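Local coordinates for xylanase inhibitor TL-XI (Triticum aestivum, PDB 3G7M), which is a thaumatin-like protein of wheat that inhibits xylan-degrading xylanases in a noncompetitive manner, at residues 17-22 and 44-49. The protein carries 4 engineered substitutions. Sequence-based numbering, arbitrary orientation.
Engineered in segment 17-22: Ala22 (natural residue His).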
loop_
_atom_site.group_PDB
_atom_site.type_symbol
_atom_site.label_atom_id
_atom_site.label_comp_id
_atom_site.label_asym_id
_atom_site.label_seq_id
_atom_site.Cartn_x
_atom_site.Cartn_y
_atom_site.Cartn_z
ATOM N N VAL A 17 3.138 5.241 -0.780
ATOM C CA VAL A 17 3.832 4.411 -1.708
ATOM C C VAL A 17 5.300 4.821 -1.659
ATOM O O VAL A 17 5.635 5.999 -1.806
ATOM C CB VAL A 17 3.230 4.545 -3.133
ATOM C CG1 VAL A 17 3.931 3.609 -4.141
ATOM C CG2 VAL A 17 1.748 4.272 -3.110
ATOM N N ALA A 18 6.170 3.832 -1.439
ATOM C CA ALA A 18 7.633 3.994 -1.555
ATOM C C ALA A 18 8.291 2.790 -2.262
ATOM O O ALA A 18 8.010 1.665 -1.906
ATOM C CB ALA A 18 8.268 4.237 -0.170
ATOM N N LEU A 19 9.155 3.036 -3.255
ATOM C CA LEU A 19 9.979 1.987 -3.879
ATOM C C LEU A 19 10.959 1.373 -2.875
ATOM O O LEU A 19 11.421 2.043 -1.946
ATOM C CB LEU A 19 10.761 2.574 -5.037
ATOM C CG LEU A 19 10.020 2.928 -6.344
ATOM C CD1 LEU A 19 9.351 4.263 -6.232
ATOM C CD2 LEU A 19 10.989 3.001 -7.503
ATOM N N VAL A 20 11.294 0.102 -3.062
ATOM C CA VAL A 20 11.987 -0.671 -2.010
ATOM C C VAL A 20 13.363 -0.158 -1.663
ATOM O O VAL A 20 13.807 -0.316 -0.509
ATOM C CB VAL A 20 12.090 -2.199 -2.309
ATOM C CG1 VAL A 20 10.706 -2.850 -2.346
ATOM C CG2 VAL A 20 12.866 -2.442 -3.592
ATOM N N LEU A 21 14.030 0.447 -2.646
ATOM C CA LEU A 21 15.426 0.826 -2.455
ATOM C C LEU A 21 15.716 2.325 -2.382
ATOM O O LEU A 21 16.883 2.739 -2.353
ATOM C CB LEU A 21 16.305 0.144 -3.501
ATOM C CG LEU A 21 16.225 -1.385 -3.555
ATOM C CD1 LEU A 21 17.168 -1.880 -4.612
ATOM C CD2 LEU A 21 16.525 -2.031 -2.211
ATOM N N ALA A 22 14.645 3.124 -2.326
ATOM C CA ALA A 22 14.732 4.595 -2.367
ATOM C C ALA A 22 14.539 5.162 -0.975
ATOM O O ALA A 22 13.796 4.581 -0.168
ATOM C CB ALA A 22 13.680 5.158 -3.321
ATOM N N GLY A 44 10.749 -2.314 -11.400
ATOM C CA GLY A 44 10.931 -2.003 -9.991
ATOM C C GLY A 44 9.837 -2.540 -9.091
ATOM O O GLY A 44 8.811 -3.062 -9.551
ATOM N N SER A 45 10.049 -2.408 -7.789
ATOM C CA SER A 45 9.022 -2.789 -6.821
ATOM C C SER A 45 8.770 -1.659 -5.824
ATOM O O SER A 45 9.664 -0.835 -5.555
ATOM C CB SER A 45 9.366 -4.120 -6.112
ATOM O OG SER A 45 10.750 -4.185 -5.776
ATOM N N GLN A 46 7.544 -1.622 -5.294
ATOM C CA GLN A 46 7.103 -0.536 -4.443
ATOM C C GLN A 46 6.436 -1.127 -3.222
ATOM O O GLN A 46 5.772 -2.164 -3.320
ATOM C CB GLN A 46 6.096 0.332 -5.189
ATOM C CG GLN A 46 6.582 0.894 -6.503
ATOM C CD GLN A 46 5.435 1.248 -7.443
ATOM O OE1 GLN A 46 4.576 0.408 -7.736
ATOM N NE2 GLN A 46 5.421 2.500 -7.931
ATOM N N TYR A 47 6.617 -0.472 -2.072
ATOM C CA TYR A 47 5.890 -0.815 -0.857
ATOM C C TYR A 47 4.674 0.070 -0.867
ATOM O O TYR A 47 4.775 1.262 -1.251
ATOM C CB TYR A 47 6.710 -0.524 0.413
ATOM C CG TYR A 47 7.776 -1.544 0.741
ATOM C CD1 TYR A 47 7.456 -2.907 0.778
ATOM C CD2 TYR A 47 9.098 -1.139 1.035
ATOM C CE1 TYR A 47 8.425 -3.847 1.086
ATOM C CE2 TYR A 47 10.087 -2.068 1.344
ATOM C CZ TYR A 47 9.756 -3.427 1.368
ATOM O OH TYR A 47 10.758 -4.362 1.655
ATOM N N ILE A 48 3.534 -0.495 -0.429
ATOM C CA ILE A 48 2.293 0.257 -0.362
ATOM C C ILE A 48 1.682 -0.066 0.975
ATOM O O ILE A 48 1.480 -1.239 1.306
ATOM C CB ILE A 48 1.333 -0.155 -1.534
ATOM C CG1 ILE A 48 1.953 0.244 -2.870
ATOM C CG2 ILE A 48 -0.084 0.440 -1.373
ATOM C CD1 ILE A 48 1.303 -0.363 -4.053
ATOM N N TRP A 49 1.389 0.967 1.751
ATOM C CA TRP A 49 0.703 0.793 3.032
ATOM C C TRP A 49 -0.174 1.980 3.363
ATOM O O TRP A 49 0.067 3.071 2.874
ATOM C CB TRP A 49 1.720 0.565 4.171
ATOM C CG TRP A 49 2.521 1.775 4.531
ATOM C CD1 TRP A 49 2.244 2.663 5.505
ATOM C CD2 TRP A 49 3.743 2.204 3.923
ATOM N NE1 TRP A 49 3.209 3.638 5.551
ATOM C CE2 TRP A 49 4.145 3.382 4.589
ATOM C CE3 TRP A 49 4.539 1.706 2.882
ATOM C CZ2 TRP A 49 5.295 4.086 4.242
ATOM C CZ3 TRP A 49 5.679 2.405 2.536
ATOM C CH2 TRP A 49 6.044 3.584 3.216
#
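Ala18 and Tyr47 form the hydrogen-bonded pair that joins neighbouring antiparallel strands in the six-stranded sheet of this thaumatin-like beta sandwich. Its evidence is reciprocal: Ala18 N donates to Tyr47 O at 2.9 Å, with 160° at the hydrogen, and Tyr47 N donates back to Ala18 O. Val17 with Ile48 and Leu19 with Gln46 flank it as non-hydrogen-bonded pairs, their side chains on the face opposite to that of Ala18 and Tyr47.

On the Val17, Leu19, Gln46 and Ile48 face, Val17 CG1 sits in the dip between Tyr47 O and Gln46 CB, while CG2 packs beside Ile48 CG1 at 4.0 Å. The Leu19 and Gln46 side chains lie side by side, meeting CG to CG at 4.0 Å. Ile5 touches both Val17 and Ile48, so this part of the face packs against strand 3-7 of the second sheet.

On the other face, Ala18 CB is a small knob at the edge of the Trp49 indole, 4.1 Å from CH2; Trp49 NE1 is hydrogen-bonded to Gly67 O. A type I turn starts at Leu19, the last strand residue, and runs to the engineered Ala22; just beyond the strand, Val20 N still donates to Ser45 O from above the carbonyl plane. Val20 straddles Ser45 OG with both methyls. Its CG1, anti to the carbonyl carbon (chi1 -65°), also lies over one face of the Tyr47 ring in a CH-pi contact, 3.9 Å from the centroid and 16° off the normal, displaced toward CE2.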